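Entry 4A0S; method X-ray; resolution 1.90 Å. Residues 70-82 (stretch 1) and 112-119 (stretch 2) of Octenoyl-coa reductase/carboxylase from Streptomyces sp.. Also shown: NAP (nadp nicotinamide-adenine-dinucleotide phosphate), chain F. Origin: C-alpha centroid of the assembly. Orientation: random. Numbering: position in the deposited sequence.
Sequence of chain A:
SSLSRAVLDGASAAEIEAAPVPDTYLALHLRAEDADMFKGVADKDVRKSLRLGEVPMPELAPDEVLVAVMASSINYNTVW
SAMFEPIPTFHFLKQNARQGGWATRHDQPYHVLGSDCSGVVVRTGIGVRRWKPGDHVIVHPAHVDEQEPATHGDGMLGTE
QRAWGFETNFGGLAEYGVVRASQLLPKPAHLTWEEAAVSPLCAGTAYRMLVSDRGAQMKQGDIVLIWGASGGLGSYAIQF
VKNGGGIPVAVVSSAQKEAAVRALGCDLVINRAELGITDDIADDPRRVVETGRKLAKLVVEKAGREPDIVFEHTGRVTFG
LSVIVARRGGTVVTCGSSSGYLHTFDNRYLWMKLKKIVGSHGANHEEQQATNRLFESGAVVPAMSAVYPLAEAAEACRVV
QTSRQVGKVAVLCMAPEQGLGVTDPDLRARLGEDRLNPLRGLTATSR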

# COMPACT_ATOMS: atom_id res chain seq x y z
N MET A 70 -7.18 35.21 -14.19
CA MET A 70 -7.69 35.37 -15.54
C MET A 70 -9.05 34.74 -15.69
O MET A 70 -9.95 35.33 -16.28
N ALA A 71 -9.20 33.56 -15.10
CA ALA A 71 -10.43 32.82 -15.14
C ALA A 71 -10.48 31.93 -13.91
O ALA A 71 -9.43 31.58 -13.34
N SER A 72 -11.68 31.57 -13.51
CA SER A 72 -11.90 30.71 -12.38
C SER A 72 -13.03 29.79 -12.82
O SER A 72 -13.28 29.65 -14.02
N SER A 73 -13.68 29.13 -11.87
CA SER A 73 -14.80 28.29 -12.24
C SER A 73 -15.77 28.29 -11.09
O SER A 73 -15.41 28.62 -9.94
N ILE A 74 -17.01 27.90 -11.38
CA ILE A 74 -17.93 27.60 -10.30
C ILE A 74 -17.65 26.18 -9.86
O ILE A 74 -17.54 25.26 -10.69
N ASN A 75 -17.47 26.02 -8.55
CA ASN A 75 -17.42 24.72 -7.96
C ASN A 75 -18.61 24.57 -7.09
O ASN A 75 -19.26 25.56 -6.74
N TYR A 76 -18.92 23.34 -6.74
CA TYR A 76 -20.08 23.19 -5.94
C TYR A 76 -19.87 23.89 -4.61
O TYR A 76 -20.81 24.42 -4.06
N ASN A 77 -18.63 23.93 -4.12
CA ASN A 77 -18.40 24.58 -2.84
C ASN A 77 -18.72 26.08 -2.89
O ASN A 77 -19.09 26.68 -1.87
N THR A 78 -18.61 26.66 -4.09
CA THR A 78 -19.00 28.04 -4.34
C THR A 78 -20.49 28.17 -4.08
O THR A 78 -20.92 29.09 -3.39
N VAL A 79 -21.25 27.24 -4.64
CA VAL A 79 -22.68 27.10 -4.37
C VAL A 79 -22.97 26.88 -2.88
O VAL A 79 -23.80 27.59 -2.33
N TRP A 80 -22.31 25.90 -2.25
CA TRP A 80 -22.50 25.68 -0.82
C TRP A 80 -22.25 26.98 -0.06
O TRP A 80 -23.04 27.34 0.80
N SER A 81 -21.14 27.65 -0.38
CA SER A 81 -20.78 28.95 0.23
C SER A 81 -21.91 29.95 0.15
O SER A 81 -22.28 30.55 1.15
N ALA A 82 -22.38 30.17 -1.07
CA ALA A 82 -23.40 31.18 -1.32
C ALA A 82 -24.74 30.82 -0.70
O ALA A 82 -25.61 31.67 -0.55
N VAL A 112 -14.32 36.34 -0.25
CA VAL A 112 -14.06 36.16 -1.67
C VAL A 112 -13.93 34.69 -2.00
O VAL A 112 -12.98 34.02 -1.59
N LEU A 113 -14.91 34.21 -2.75
CA LEU A 113 -15.06 32.79 -3.10
C LEU A 113 -14.22 32.43 -4.30
O LEU A 113 -13.58 33.28 -4.89
N GLY A 114 -14.24 31.14 -4.67
CA GLY A 114 -13.53 30.70 -5.85
C GLY A 114 -12.38 29.85 -5.39
O GLY A 114 -11.51 30.31 -4.65
N SER A 115 -12.39 28.61 -5.83
CA SER A 115 -11.49 27.61 -5.28
C SER A 115 -10.54 27.04 -6.30
O SER A 115 -9.67 26.25 -5.97
N ASP A 116 -10.68 27.48 -7.54
CA ASP A 116 -9.58 27.30 -8.48
C ASP A 116 -9.50 28.50 -9.40
O ASP A 116 -10.34 29.41 -9.34
N CYS A 117 -8.46 28.53 -10.22
CA CYS A 117 -8.32 29.62 -11.14
C CYS A 117 -7.11 29.37 -11.98
O CYS A 117 -6.30 28.50 -11.67
N SER A 118 -7.03 30.12 -13.07
CA SER A 118 -5.79 30.25 -13.81
C SER A 118 -5.50 31.72 -13.84
O SER A 118 -6.41 32.57 -13.71
N GLY A 119 -4.24 32.06 -14.00
CA GLY A 119 -3.91 33.44 -14.08
C GLY A 119 -2.44 33.72 -14.11
O GLY A 119 -1.63 32.90 -14.50

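Buried polar groups are tolerated when each finds a partner, and the junction between residues 70-82 and 112-119 of this reductase/carboxylase illustrates the principle. Where the antiparallel strands pair, the backbone serves itself: Ser-118 N donates to Ala-71 O (2.8 Å), while Ser-118 O accepts from Met-70 N (2.8 Å). Beyond this pairing, side chains take over. Ser-72, in the t rotamer, donates from OG to the backbone Asp-116 O at 2.6 Å. Asp-116 (chi1 p) leaves its backbone sideways, but its carboxylate ends close to the first stretch, where OD1 accepts from Ser-73 OG (2.6 Å) and Asn-75 ND2 (3.1 Å); OD2 is satisfied elsewhere in the structure. Asn-77, also p, reaches across so that ND2 donates to Ser-115 OG (3.0 Å).

Two waters complete the network. Water 1 donates to Ser-73 O (2.6 Å) and accepts from Asn-75 ND2 and Ser-115 N (both 3.0 Å); water 2 accepts from Gly-114 N (2.8 Å) and donates to Ser-115 OG (2.9 Å). Thr-78 OG1 hydrogen-bonds to both. The accounting is nearly complete, but Ser-73 N remains unpartnered. Apolar packing comes from Leu-113 (m, t), whose CD1 lies 3.7 Å from Ser-81 CB. Trp-80 lies out of reach of the second stretch and meets NADP with its ring edge, NE1 donating to O2D of the cofactor at 2.8 Å.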

# COMPACT_ATOMS: atom_id res chain seq x y z
CB MET A 70 -6.69 34.80 -16.53
CG MET A 70 -5.44 35.68 -16.62
SD MET A 70 -5.82 37.34 -17.23
CE MET A 70 -6.12 36.96 -18.94
CB ALA A 71 -10.50 31.98 -16.40
CB SER A 72 -12.28 31.57 -11.17
OG SER A 72 -12.40 30.80 -10.00
CB SER A 73 -14.32 26.86 -12.51
OG SER A 73 -14.09 26.19 -11.28
CB ILE A 74 -19.40 27.75 -10.71
CG1 ILE A 74 -19.63 29.12 -11.32
CG2 ILE A 74 -20.31 27.52 -9.50
CD1 ILE A 74 -19.35 30.26 -10.36
CB ASN A 75 -16.13 24.56 -7.16
CG ASN A 75 -14.99 24.24 -8.05
OD1 ASN A 75 -14.90 23.12 -8.55
ND2 ASN A 75 -14.17 25.22 -8.33
CB TYR A 76 -20.56 21.74 -5.81
CG TYR A 76 -22.06 21.72 -5.80
CD1 TYR A 76 -22.75 22.15 -4.67
CD2 TYR A 76 -22.79 21.34 -6.91
CE1 TYR A 76 -24.14 22.18 -4.63
CE2 TYR A 76 -24.20 21.36 -6.89
CZ TYR A 76 -24.86 21.80 -5.73
OH TYR A 76 -26.24 21.81 -5.64
CB ASN A 77 -17.00 24.30 -2.25
CG ASN A 77 -15.86 24.93 -3.06
OD1 ASN A 77 -16.06 25.45 -4.15
ND2 ASN A 77 -14.64 24.89 -2.51
CB THR A 78 -18.69 28.46 -5.80
OG1 THR A 78 -17.35 28.04 -6.13
CG2 THR A 78 -18.84 29.99 -5.98
CB VAL A 79 -23.31 25.95 -5.19
CG1 VAL A 79 -24.79 25.78 -4.86
CG2 VAL A 79 -23.08 26.17 -6.69
CB TRP A 80 -21.57 24.60 -0.27
CG TRP A 80 -21.76 23.23 -0.81
CD1 TRP A 80 -20.78 22.41 -1.31
CD2 TRP A 80 -22.98 22.50 -0.91
NE1 TRP A 80 -21.33 21.21 -1.71
CE2 TRP A 80 -22.68 21.25 -1.49
CE3 TRP A 80 -24.31 22.80 -0.58
CZ2 TRP A 80 -23.65 20.27 -1.73
CZ3 TRP A 80 -25.29 21.83 -0.82
CH2 TRP A 80 -24.95 20.58 -1.39
CB SER A 81 -19.61 29.61 -0.50
OG SER A 81 -18.44 28.88 -0.35
CB ALA A 82 -23.53 31.41 -2.79
CB VAL A 112 -12.84 36.94 -2.12
CG1 VAL A 112 -12.67 36.81 -3.65
CG2 VAL A 112 -12.97 38.43 -1.69
CB LEU A 113 -16.52 32.51 -3.42
CG LEU A 113 -17.53 32.95 -2.37
CD1 LEU A 113 -18.88 32.43 -2.79
CD2 LEU A 113 -17.17 32.45 -0.95
CB SER A 115 -12.31 26.52 -4.63
OG SER A 115 -13.07 27.13 -3.62
CB ASP A 116 -9.60 25.92 -9.21
CG ASP A 116 -10.97 25.52 -9.73
OD1 ASP A 116 -11.86 26.36 -9.98
OD2 ASP A 116 -11.16 24.31 -9.93
CB CYS A 117 -8.21 30.97 -10.43
SG CYS A 117 -6.59 31.45 -9.94
CB SER A 118 -5.93 29.70 -15.21
OG SER A 118 -6.94 30.42 -15.90
PA NAP F . -21.56 19.32 -10.22
O1A NAP F . -20.64 19.83 -11.40
O2A NAP F . -22.84 20.08 -10.00
O5B NAP F . -21.90 17.86 -10.55
C5B NAP F . -22.60 17.13 -9.57
C4B NAP F . -23.35 16.02 -10.30
O4B NAP F . -24.02 15.27 -9.28
C3B NAP F . -24.43 16.56 -11.27
O3B NAP F . -23.99 16.21 -12.56
C2B NAP F . -25.65 15.69 -10.98
O2B NAP F . -25.64 14.49 -11.76
C1B NAP F . -25.49 15.30 -9.56
N9A NAP F . -26.08 16.37 -8.72
C8A NAP F . -26.14 17.69 -8.94
N7A NAP F . -26.73 18.31 -7.91
C5A NAP F . -27.03 17.36 -7.04
C6A NAP F . -27.66 17.39 -5.82
N6A NAP F . -28.06 18.55 -5.31
N1A NAP F . -27.83 16.25 -5.17
C2A NAP F . -27.40 15.09 -5.67
N3A NAP F . -26.81 15.01 -6.85
C4A NAP F . -26.62 16.14 -7.54
O3 NAP F . -20.75 19.30 -8.84
PN NAP F . -19.29 18.63 -8.68
O1N NAP F . -18.34 19.85 -8.92
O2N NAP F . -19.09 17.39 -9.51
O5D NAP F . -19.37 18.34 -7.12
C5D NAP F . -20.24 17.28 -6.74
C4D NAP F . -20.12 17.18 -5.25
O4D NAP F . -18.69 16.93 -4.97
C3D NAP F . -20.45 18.48 -4.52
O3D NAP F . -21.14 18.03 -3.34
C2D NAP F . -19.10 19.07 -4.18
O2D NAP F . -19.16 19.90 -2.99
C1D NAP F . -18.37 17.79 -3.84
N1N NAP F . -16.98 18.01 -4.14
C2N NAP F . -16.07 17.66 -3.17
C3N NAP F . -14.75 17.88 -3.48
C7N NAP F . -13.78 17.51 -2.42
O7N NAP F . -14.12 16.94 -1.38
N7N NAP F . -12.56 17.90 -2.71
C4N NAP F . -14.34 18.41 -4.70
C5N NAP F . -15.25 18.76 -5.69
C6N NAP F . -16.59 18.55 -5.40
P2B NAP F . -27.06 13.73 -11.84
O1X NAP F . -26.68 12.80 -13.13
O2X NAP F . -27.29 12.81 -10.54
O3X NAP F . -28.01 14.87 -12.08
O HOH W 1 -14.79 28.08 -7.50
O HOH W 2 -15.48 28.71 -4.21